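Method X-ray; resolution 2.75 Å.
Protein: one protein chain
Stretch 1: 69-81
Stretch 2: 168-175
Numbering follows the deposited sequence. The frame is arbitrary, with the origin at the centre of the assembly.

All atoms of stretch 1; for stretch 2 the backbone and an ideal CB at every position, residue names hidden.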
# COMPACT_ATOMS: atom_id res chain seq x y z
N VAL A 69 0.25 -4.92 -6.04
CA VAL A 69 0.10 -3.92 -4.97
C VAL A 69 0.69 -2.58 -5.43
O VAL A 69 0.02 -1.56 -5.33
CB VAL A 69 0.71 -4.41 -3.63
CG1 VAL A 69 0.61 -3.34 -2.55
CG2 VAL A 69 0.05 -5.70 -3.16
N HIS A 70 1.94 -2.61 -5.96
CA HIS A 70 2.67 -1.43 -6.45
C HIS A 70 1.96 -0.71 -7.61
O HIS A 70 2.09 0.51 -7.72
CB HIS A 70 4.11 -1.80 -6.83
CG HIS A 70 5.01 -2.09 -5.65
ND1 HIS A 70 6.31 -2.52 -5.83
CD2 HIS A 70 4.76 -1.99 -4.32
CE1 HIS A 70 6.81 -2.68 -4.62
NE2 HIS A 70 5.91 -2.37 -3.68
N ALA A 71 1.20 -1.46 -8.44
CA ALA A 71 0.43 -0.89 -9.55
C ALA A 71 -0.77 -0.11 -9.02
O ALA A 71 -0.99 1.02 -9.46
CB ALA A 71 -0.03 -1.99 -10.50
N LYS A 72 -1.51 -0.68 -8.03
CA LYS A 72 -2.66 -0.04 -7.40
C LYS A 72 -2.24 1.18 -6.57
O LYS A 72 -2.96 2.18 -6.54
CB LYS A 72 -3.46 -1.04 -6.55
CG LYS A 72 -4.81 -0.52 -6.02
CD LYS A 72 -5.88 -0.41 -7.10
CE LYS A 72 -7.05 0.42 -6.65
NZ LYS A 72 -8.11 0.49 -7.68
N GLN A 73 -1.05 1.10 -5.92
CA GLN A 73 -0.47 2.19 -5.12
C GLN A 73 -0.14 3.39 -6.01
O GLN A 73 -0.30 4.52 -5.58
CB GLN A 73 0.81 1.71 -4.41
CG GLN A 73 0.55 0.95 -3.11
CD GLN A 73 1.81 0.51 -2.40
OE1 GLN A 73 2.94 0.85 -2.77
NE2 GLN A 73 1.64 -0.27 -1.34
N GLN A 74 0.29 3.13 -7.27
CA GLN A 74 0.64 4.14 -8.26
C GLN A 74 -0.60 4.87 -8.80
O GLN A 74 -0.62 6.10 -8.79
CB GLN A 74 1.45 3.52 -9.40
CG GLN A 74 1.98 4.53 -10.41
CD GLN A 74 2.95 3.92 -11.38
OE1 GLN A 74 4.07 3.55 -11.02
NE2 GLN A 74 2.55 3.82 -12.63
N VAL A 75 -1.60 4.11 -9.30
CA VAL A 75 -2.84 4.62 -9.89
C VAL A 75 -3.58 5.55 -8.92
O VAL A 75 -3.93 6.67 -9.31
CB VAL A 75 -3.76 3.48 -10.45
CG1 VAL A 75 -5.04 4.04 -11.06
CG2 VAL A 75 -3.02 2.62 -11.47
N LYS A 76 -3.77 5.11 -7.66
CA LYS A 76 -4.47 5.87 -6.63
C LYS A 76 -3.74 7.15 -6.21
O LYS A 76 -4.37 8.20 -6.13
CB LYS A 76 -4.82 4.99 -5.42
CG LYS A 76 -5.94 5.55 -4.55
CD LYS A 76 -7.34 5.20 -5.07
CE LYS A 76 -8.35 6.30 -4.80
NZ LYS A 76 -8.69 6.41 -3.36
N ALA A 77 -2.41 7.07 -5.96
CA ALA A 77 -1.59 8.22 -5.55
C ALA A 77 -1.53 9.31 -6.61
O ALA A 77 -1.59 10.49 -6.28
CB ALA A 77 -0.18 7.76 -5.19
N MET A 78 -1.42 8.91 -7.90
CA MET A 78 -1.37 9.82 -9.04
C MET A 78 -2.71 10.51 -9.26
O MET A 78 -2.73 11.68 -9.66
CB MET A 78 -0.92 9.09 -10.30
CG MET A 78 0.59 9.03 -10.44
SD MET A 78 1.16 7.91 -11.74
CE MET A 78 0.34 8.60 -13.15
N GLU A 79 -3.82 9.80 -8.98
CA GLU A 79 -5.19 10.33 -9.06
C GLU A 79 -5.39 11.37 -7.95
O GLU A 79 -6.04 12.39 -8.19
CB GLU A 79 -6.23 9.21 -8.96
CG GLU A 79 -6.52 8.53 -10.28
CD GLU A 79 -7.23 7.19 -10.23
OE1 GLU A 79 -7.40 6.64 -9.12
OE2 GLU A 79 -7.59 6.67 -11.31
N ILE A 80 -4.80 11.11 -6.76
CA ILE A 80 -4.82 12.01 -5.60
C ILE A 80 -4.00 13.27 -5.91
O ILE A 80 -4.47 14.38 -5.63
CB ILE A 80 -4.37 11.27 -4.30
CG1 ILE A 80 -5.48 10.30 -3.81
CG2 ILE A 80 -3.99 12.24 -3.18
CD1 ILE A 80 -5.00 9.14 -2.91
N SER A 81 -2.81 13.11 -6.54
CA SER A 81 -1.92 14.20 -6.95
C SER A 81 -2.62 15.11 -7.97
O SER A 81 -2.44 16.33 -7.93
CB SER A 81 -0.62 13.66 -7.54
OG SER A 81 0.14 12.99 -6.55
N UNK A 168 9.30 4.61 -5.20
CA UNK A 168 9.00 4.81 -6.63
C UNK A 168 9.19 6.26 -7.09
O UNK A 168 9.40 7.14 -6.26
CB UNK A 168 7.56 4.38 -6.92
N UNK A 169 9.11 6.49 -8.42
CA UNK A 169 9.31 7.80 -9.06
C UNK A 169 8.36 8.90 -8.58
O UNK A 169 8.78 10.05 -8.44
CB UNK A 169 9.16 7.65 -10.57
N UNK A 170 7.07 8.56 -8.36
CA UNK A 170 6.03 9.51 -7.96
C UNK A 170 6.06 9.91 -6.49
O UNK A 170 5.56 10.98 -6.15
CB UNK A 170 4.66 8.92 -8.28
N UNK A 171 6.63 9.05 -5.61
CA UNK A 171 6.69 9.22 -4.15
C UNK A 171 7.19 10.59 -3.68
O UNK A 171 6.61 11.14 -2.74
CB UNK A 171 7.60 8.14 -3.56
N UNK A 172 8.25 11.14 -4.31
CA UNK A 172 8.81 12.45 -3.95
C UNK A 172 7.83 13.59 -4.25
O UNK A 172 7.66 14.48 -3.42
CB UNK A 172 10.12 12.68 -4.70
N UNK A 173 7.18 13.54 -5.43
CA UNK A 173 6.20 14.54 -5.87
C UNK A 173 4.86 14.39 -5.14
O UNK A 173 4.17 15.39 -4.92
CB UNK A 173 5.98 14.43 -7.38
N UNK A 174 4.50 13.15 -4.76
CA UNK A 174 3.26 12.82 -4.05
C UNK A 174 3.30 13.32 -2.60
O UNK A 174 2.31 13.88 -2.14
CB UNK A 174 3.02 11.31 -4.08
N UNK A 175 4.43 13.11 -1.90
CA UNK A 175 4.62 13.55 -0.51
C UNK A 175 4.52 15.06 -0.37
O UNK A 175 3.92 15.54 0.59
CB UNK A 175 5.98 13.08 0.01

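Position 168 has phi/psi of -76/171, an extended conformation just ahead of the turn. Its ideal CB points toward stretch 1 but stays 5.4 Å from Gln74 OE1, so little is dictated there; a small or compact side chain fits, and the phi value also admits proline. The residue is Pro168, whose CB stays 5.6 Å from Gln74 OE1.

At 169 the backbone turns to -58/-40. CA-to-CB points sideways, and no stretch 1 atom lies within 5.5 Å of the ideal CB. A short side chain would miss the helix, whereas a long or aromatic one could reach Gln74 and Met78. Phe169 does so: with chi1 at 77° (p), its CE2 lies 3.3 Å from Gln74 OE1, which sits at the ring edge near the ring plane. Met78 SD approaches obliquely, 4.3 Å from Phe169 CZ.

Position 170 points toward stretch 1, its ideal CB 4.6 Å from Met78 CG. Beyond it runs a groove lined by Gln73, Gln74 and Ala77, where the methyl of Ala77 leaves room for bulk. A large side chain suits, whether methionine, leucine or an aromatic; backbone oxygens near the far end make a polar tip tolerable. Tyr170 fills the groove, and more of its surface is covered than of any other residue of the contact. Its CE1 is 3.7 Å from Ala77 CB and its CE2 3.6 Å from Gln74 CG, so the ring packs against both side chains. Tyr170 OH lies 3.4 Å from Gln74 N, but the angle is poor for a hydrogen bond; that amide already donates to His70 O at 3.2 Å.

Positions 171, 172 and 173 have helical angles and no stretch 1 atom within 5.5 Å of their ideal CBs. Polar or charged residues would suit all three: they are Lys171, which starts away although its end comes nearer, Glu172, out of reach, and Asn173, directed sideways.

Position 174 points toward stretch 1 again, one helical turn after 170. Its ideal CB is 4.2 Å from Ser81 OG and 4.9 Å from Ala77 CB, with Ile80 farther along; a flat aromatic or a long aliphatic chain would suit. Tyr174, chi1 175° (t), lays one ring face over Ala77 CB, 3.9 Å from the centroid and 20° off the normal, a CH-pi contact. Ile80 CG2 meets the ring edge, 3.7 Å from Tyr174 CE1. Ser81 OG, also at the edge, is 3.4 Å from Tyr174 CD1 and donates to Ala77 O within its own helix.

Position 175 is out of reach, leaving polar choices free; it is Asp175.

Stretch 2 (168-175) PFYKENYD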
# COMPACT_ATOMS: atom_id res chain seq x y z
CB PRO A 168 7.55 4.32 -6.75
CG PRO A 168 6.96 4.54 -5.41
CD PRO A 168 8.06 4.49 -4.40
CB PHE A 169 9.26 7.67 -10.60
CG PHE A 169 7.88 7.51 -11.21
CD1 PHE A 169 7.20 8.61 -11.73
CD2 PHE A 169 7.26 6.27 -11.25
CE1 PHE A 169 5.92 8.47 -12.27
CE2 PHE A 169 5.98 6.13 -11.80
CZ PHE A 169 5.32 7.23 -12.30
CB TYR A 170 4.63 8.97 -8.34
CG TYR A 170 4.24 7.68 -7.64
CD1 TYR A 170 3.59 7.70 -6.41
CD2 TYR A 170 4.49 6.44 -8.22
CE1 TYR A 170 3.24 6.52 -5.75
CE2 TYR A 170 4.14 5.26 -7.58
CZ TYR A 170 3.51 5.30 -6.35
OH TYR A 170 3.15 4.14 -5.71
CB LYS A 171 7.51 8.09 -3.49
CG LYS A 171 7.08 7.77 -2.06
CD LYS A 171 5.78 6.97 -2.00
CE LYS A 171 5.03 7.22 -0.72
NZ LYS A 171 3.71 6.53 -0.71
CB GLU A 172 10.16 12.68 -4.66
CG GLU A 172 11.01 13.76 -4.02
CD GLU A 172 12.19 14.21 -4.87
OE1 GLU A 172 13.34 13.87 -4.51
OE2 GLU A 172 11.96 14.92 -5.88
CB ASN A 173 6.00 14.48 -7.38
CG ASN A 173 7.28 14.64 -8.18
OD1 ASN A 173 7.85 13.66 -8.67
ND2 ASN A 173 7.75 15.87 -8.33
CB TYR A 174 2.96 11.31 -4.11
CG TYR A 174 1.76 10.89 -3.28
CD1 TYR A 174 0.46 11.13 -3.71
CD2 TYR A 174 1.93 10.24 -2.06
CE1 TYR A 174 -0.64 10.75 -2.95
CE2 TYR A 174 0.84 9.86 -1.28
CZ TYR A 174 -0.45 10.12 -1.73
OH TYR A 174 -1.53 9.75 -0.97
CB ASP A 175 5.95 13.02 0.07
CG ASP A 175 5.99 11.53 0.34
OD1 ASP A 175 4.94 10.96 0.74
OD2 ASP A 175 7.08 10.93 0.21
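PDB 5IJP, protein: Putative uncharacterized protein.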